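Local coordinates for protein pectate lyase (Paenibacillus sp. 0602, PDB 5GT5) that cleaves polygalacturonate by beta-elimination as a secreted pectate lyase and probably also degrades partly methyl-esterified pectins from within the chain, at residues A[355-358]-A[359-362]; A[402-405]-A[406-409]. The protein carries 1 engineered substitution. All coordinates share one frame; numbering follows the deposited sequence.

Interaction 1: A[355-358]-A[359-362]; sequences PTNA and TYTG
With CG of Asn357 anti to the backbone N (chi1 -176°), its carboxamide extends forward beside Thr359, and OD1 accepts the Thr359 N-H at 3.1 Å. This is an Asx turn, its donor N lying above the carboxamide plane. The same residue also opens the first backbone turn, since Tyr360 N donates to Asn357 O at 3.0 Å. One residue on, Thr361 N reaches Ala358 O at 2.9 Å, so two overlapping turns form the short 3-10 segment in the loop between strands 346-349 and 363-367. Tyr360 holds CG beside its own backbone N (chi1 -72°), which brings the CD2-CE2 edge of the ring alongside the carboxamide. There ND2 of Asn357 meets the ring edge, 3.4 Å from CE2, with amide and ring planes almost perpendicular. A water donates to Asn357 OD1 over 2.6 Å and also bonds to Thr359 OG1, linking two side chains that run alongside each other.

Behind the turn, Lys397 NZ binds both Ala358 O and Thr361 O, while Asn351 ND2 binds Thr361 OG1. Asn357 OD1 thus carries both a main-chain donor and a water, which should fix the rotation of the carboxamide, and the lysine probably polarises the Ala358 carbonyl at a partly solvent-facing bend.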
ATOM      1  N   PRO A 355       3.289 -20.602  27.246  1.00 11.89           N
ATOM      2  CA  PRO A 355       3.069 -21.797  26.417  1.00 12.82           C
ATOM      3  C   PRO A 355       1.791 -22.546  26.733  1.00 17.19           C
ATOM      4  O   PRO A 355       1.352 -23.313  25.884  1.00 15.60           O
ATOM      5  CB  PRO A 355       4.299 -22.656  26.709  1.00 16.13           C
ATOM      6  CG  PRO A 355       5.382 -21.620  27.010  1.00 17.75           C
ATOM      7  CD  PRO A 355       4.625 -20.602  27.860  1.00 16.35           C
ATOM      8  N   THR A 356       1.152 -22.284  27.873  1.00 14.78           N
ATOM      9  CA  THR A 356      -0.084 -22.999  28.157  1.00 15.69           C
ATOM     10  C   THR A 356      -1.291 -22.262  27.589  1.00 14.59           C
ATOM     11  O   THR A 356      -2.419 -22.745  27.675  1.00 19.19           O
ATOM     12  CB  THR A 356      -0.317 -23.103  29.695  1.00 14.94           C
ATOM     13  OG1 THR A 356      -0.650 -21.812  30.239  1.00 19.12           O
ATOM     14  CG2 THR A 356       0.926 -23.651  30.379  1.00 13.68           C
ATOM     15  N   ASN A 357      -1.055 -21.124  26.926  1.00 12.47           N
ATOM     16  CA  ASN A 357      -2.144 -20.334  26.364  1.00 14.83           C
ATOM     17  C   ASN A 357      -2.043 -20.211  24.840  1.00 14.03           C
ATOM     18  O   ASN A 357      -1.171 -19.495  24.321  1.00 11.98           O
ATOM     19  CB  ASN A 357      -2.146 -18.957  27.042  1.00 14.50           C
ATOM     20  CG  ASN A 357      -3.295 -18.070  26.597  1.00 14.08           C
ATOM     21  OD1 ASN A 357      -4.011 -18.372  25.646  1.00 18.64           O
ATOM     22  ND2 ASN A 357      -3.478 -16.948  27.301  1.00 20.79           N
ATOM     23  N   ALA A 358      -2.917 -20.894  24.104  1.00 12.99           N
ATOM     24  CA  ALA A 358      -2.794 -20.959  22.644  1.00 13.73           C
ATOM     25  C   ALA A 358      -2.896 -19.609  21.950  1.00 14.63           C
ATOM     26  O   ALA A 358      -2.397 -19.437  20.835  1.00 13.10           O
ATOM     27  CB  ALA A 358      -3.807 -21.949  22.058  1.00 16.26           C
ATOM     28  N   THR A 359      -3.567 -18.660  22.593  1.00 10.18           N
ATOM     29  CA  THR A 359      -3.696 -17.320  22.023  1.00 11.86           C
ATOM     30  C   THR A 359      -2.327 -16.719  21.756  1.00  8.81           C
ATOM     31  O   THR A 359      -2.164 -15.910  20.824  1.00 10.93           O
ATOM     32  CB  THR A 359      -4.491 -16.397  22.965  1.00 11.75           C
ATOM     33  OG1 THR A 359      -5.755 -17.021  23.260  1.00 17.12           O
ATOM     34  CG2 THR A 359      -4.759 -15.045  22.348  1.00 14.26           C
ATOM     35  N   TYR A 360      -1.338 -17.123  22.543  1.00  9.11           N
ATOM     36  CA  TYR A 360       0.027 -16.604  22.401  1.00  7.71           C
ATOM     37  C   TYR A 360       0.900 -17.416  21.427  1.00 10.01           C
ATOM     38  O   TYR A 360       2.022 -17.026  21.113  1.00  8.26           O
ATOM     39  CB  TYR A 360       0.687 -16.442  23.770  1.00  9.98           C
ATOM     40  CG  TYR A 360       0.113 -15.280  24.554  1.00  9.96           C
ATOM     41  CD1 TYR A 360       0.430 -13.964  24.224  1.00 13.81           C
ATOM     42  CD2 TYR A 360      -0.814 -15.497  25.573  1.00 15.65           C
ATOM     43  CE1 TYR A 360      -0.126 -12.907  24.925  1.00 15.74           C
ATOM     44  CE2 TYR A 360      -1.371 -14.448  26.272  1.00 24.43           C
ATOM     45  CZ  TYR A 360      -1.018 -13.154  25.945  1.00 20.75           C
ATOM     46  OH  TYR A 360      -1.563 -12.083  26.632  1.00 26.29           O
ATOM     47  N   THR A 361       0.384 -18.537  20.937  1.00  9.40           N
ATOM     48  CA  THR A 361       1.133 -19.379  20.007  1.00  8.65           C
ATOM     49  C   THR A 361       1.004 -18.896  18.571  1.00  7.85           C
ATOM     50  O   THR A 361      -0.068 -18.522  18.112  1.00  7.89           O
ATOM     51  CB  THR A 361       0.615 -20.825  20.082  1.00  9.44           C
ATOM     52  OG1 THR A 361       0.772 -21.281  21.425  1.00  9.84           O
ATOM     53  CG2 THR A 361       1.403 -21.759  19.129  1.00 10.02           C
ATOM     54  N   GLY A 362       2.130 -18.855  17.858  1.00  6.70           N
ATOM     55  CA  GLY A 362       2.102 -18.580  16.444  1.00  7.43           C
ATOM     56  C   GLY A 362       2.313 -19.842  15.622  1.00  8.08           C
ATOM     57  O   GLY A 362       2.690 -20.909  16.169  1.00  8.30           O
TER
HETATM   58  O   HOH W   1      -6.626 -18.119  25.736  1.00 30.24           O

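Interaction 2: A[402-405]-A[406-409]; sequences NGFS and ILPY
The long loop between strand 378-380 and helix 419-423 runs along the outside of the right-handed parallel beta-helix that characterises this polysaccharide lyase family, and within it the chain folds around the ring of Phe404 in a small apolar cluster. Pro408 supplies the face contact: its CD sits 4.0 Å from the centroid of the Phe404 ring, only 12° off the ring normal, a well-centred CH-pi interaction. The two side chains cross at roughly a right angle. Leu407 adds a methyl, CD2, which comes within 3.9 Å of Phe404 CE1. Between the two halves of the bend the Ile406 carbonyl turns inward, and its O approaches CD1 of Phe404 to 3.2 Å, obliquely to the ring.

What makes this possible is the Phe404 side chain rotamer, with CG lodged between the backbone N and the carbonyl carbon (chi1 49°), an orientation that throws the ring forward over the residues that follow. At Ile406 the bond from CA to CB points away from Phe404, and it is the carbonyl of this residue that meets the ring. Ahead of Phe404, Gly403 has a positive phi of 101°, at which a CB would press on the carbonyl O of Asn402.

The ring is further packed by Trp401, Phe12 and Asn284, the last on strand 284-288, and Leu407 lies against His286 of that strand. Beyond the cluster, Asn402 bonds through ND2 to Ser331 O and Gly283 O, while Tyr409 OH bonds to His286 ND1 and Thr264 OG1.

Within the bend, then, cohesion between the side chains is apolar and CH-pi in character, and Asn402 and Tyr409, at its two ends, add polar ties to the beta-helix.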
ATOM      1  N   ASN A 402      -1.727 -16.211   6.900  1.00 11.02           N
ATOM      2  CA  ASN A 402      -2.861 -15.419   7.332  1.00 11.13           C
ATOM      3  C   ASN A 402      -3.414 -14.551   6.226  1.00 11.06           C
ATOM      4  O   ASN A 402      -2.750 -13.632   5.780  1.00 13.42           O
ATOM      5  CB  ASN A 402      -2.478 -14.557   8.532  1.00 11.65           C
ATOM      6  CG  ASN A 402      -2.214 -15.389   9.757  1.00 11.84           C
ATOM      7  OD1 ASN A 402      -2.932 -16.370  10.026  1.00 10.93           O
ATOM      8  ND2 ASN A 402      -1.185 -15.025  10.524  1.00  8.82           N
ATOM      9  N   GLY A 403      -4.609 -14.878   5.725  1.00 15.11           N
ATOM     10  CA  GLY A 403      -5.287 -13.965   4.810  1.00 14.66           C
ATOM     11  C   GLY A 403      -5.153 -14.387   3.365  1.00 22.76           C
ATOM     12  O   GLY A 403      -5.749 -13.800   2.460  1.00 23.41           O
ATOM     13  N   PHE A 404      -4.294 -15.369   3.146  1.00 17.08           N
ATOM     14  CA  PHE A 404      -4.080 -15.959   1.839  1.00 17.12           C
ATOM     15  C   PHE A 404      -3.616 -17.407   2.008  1.00 17.06           C
ATOM     16  O   PHE A 404      -3.187 -17.808   3.094  1.00 16.43           O
ATOM     17  CB  PHE A 404      -3.101 -15.141   0.972  1.00 16.74           C
ATOM     18  CG  PHE A 404      -1.810 -14.770   1.663  1.00 16.42           C
ATOM     19  CD1 PHE A 404      -0.775 -15.685   1.775  1.00 12.92           C
ATOM     20  CD2 PHE A 404      -1.627 -13.493   2.170  1.00 15.34           C
ATOM     21  CE1 PHE A 404       0.423 -15.328   2.400  1.00 12.27           C
ATOM     22  CE2 PHE A 404      -0.443 -13.131   2.795  1.00 18.34           C
ATOM     23  CZ  PHE A 404       0.583 -14.043   2.916  1.00 15.98           C
ATOM     24  N   SER A 405      -3.752 -18.189   0.943  1.00 18.26           N
ATOM     25  CA  SER A 405      -3.371 -19.592   0.907  1.00 20.92           C
ATOM     26  C   SER A 405      -1.909 -19.753   0.514  1.00 17.24           C
ATOM     27  O   SER A 405      -1.176 -20.528   1.125  1.00 20.03           O
ATOM     28  CB  SER A 405      -4.293 -20.356  -0.067  1.00 19.54           C
ATOM     29  OG  SER A 405      -5.621 -20.386   0.435  1.00 48.40           O
ATOM     30  N   ILE A 406      -1.501 -19.031  -0.525  1.00 19.20           N
ATOM     31  CA  ILE A 406      -0.109 -19.015  -0.976  1.00 22.20           C
ATOM     32  C   ILE A 406       0.419 -17.581  -1.055  1.00 16.95           C
ATOM     33  O   ILE A 406      -0.348 -16.622  -1.217  1.00 15.39           O
ATOM     34  CB  ILE A 406       0.076 -19.728  -2.345  1.00 25.11           C
ATOM     35  CG1 ILE A 406      -0.710 -19.003  -3.431  1.00 30.95           C
ATOM     36  CG2 ILE A 406      -0.368 -21.184  -2.272  1.00 32.59           C
ATOM     37  CD1 ILE A 406      -0.314 -19.395  -4.837  1.00 40.05           C
ATOM     38  N   LEU A 407       1.731 -17.437  -0.938  1.00 13.93           N
ATOM     39  CA  LEU A 407       2.328 -16.108  -0.935  1.00 12.49           C
ATOM     40  C   LEU A 407       1.959 -15.369  -2.212  1.00 14.83           C
ATOM     41  O   LEU A 407       1.924 -15.974  -3.299  1.00 16.50           O
ATOM     42  CB  LEU A 407       3.834 -16.232  -0.798  1.00 13.75           C
ATOM     43  CG  LEU A 407       4.326 -16.634   0.589  1.00 12.34           C
ATOM     44  CD1 LEU A 407       5.751 -17.138   0.490  1.00 11.98           C
ATOM     45  CD2 LEU A 407       4.202 -15.441   1.565  1.00 11.28           C
ATOM     46  N   PRO A 408       1.662 -14.061  -2.088  1.00 11.04           N
ATOM     47  CA  PRO A 408       1.202 -13.240  -3.219  1.00 13.81           C
ATOM     48  C   PRO A 408       2.320 -12.764  -4.144  1.00 12.40           C
ATOM     49  O   PRO A 408       2.139 -11.804  -4.901  1.00 15.69           O
ATOM     50  CB  PRO A 408       0.548 -12.038  -2.532  1.00 18.02           C
ATOM     51  CG  PRO A 408       1.288 -11.901  -1.258  1.00 16.25           C
ATOM     52  CD  PRO A 408       1.576 -13.316  -0.817  1.00 13.77           C
ATOM     53  N   TYR A 409       3.458 -13.445  -4.119  1.00 12.07           N
ATOM     54  CA  TYR A 409       4.561 -13.082  -4.995  1.00 12.65           C
ATOM     55  C   TYR A 409       5.328 -14.317  -5.407  1.00 14.99           C
ATOM     56  O   TYR A 409       5.278 -15.345  -4.730  1.00 15.68           O
ATOM     57  CB  TYR A 409       5.481 -12.089  -4.295  1.00 11.36           C
ATOM     58  CG  TYR A 409       6.031 -12.515  -2.945  1.00  8.17           C
ATOM     59  CD1 TYR A 409       7.132 -13.392  -2.846  1.00  8.17           C
ATOM     60  CD2 TYR A 409       5.477 -12.010  -1.773  1.00  7.64           C
ATOM     61  CE1 TYR A 409       7.653 -13.768  -1.597  1.00  9.97           C
ATOM     62  CE2 TYR A 409       5.993 -12.346  -0.538  1.00  7.68           C
ATOM     63  CZ  TYR A 409       7.075 -13.216  -0.453  1.00  7.93           C
ATOM     64  OH  TYR A 409       7.582 -13.529   0.783  1.00  8.26           O
TER

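Overall arrangement
Interactions 1 and 2 follow one another along the chain, the first closing before strand 363-367 and the second opening after strand 378-380. Their centres are 23 Å apart and their nearest atoms about 8 Å, so they do not touch. Both are surface features of the beta-helix, away from the predicted calcium ligands and Arg276. Shared neighbours nevertheless connect them: Ser331 bonds through its backbone to Thr361 and accepts from Asn402, Lys363 just after interaction 1 reaches Asn402, and Lys397 shortly before interaction 2 binds the turn at 355-362. The loop carrying interaction 2 is thereby fastened to the last coils of the beta-helix.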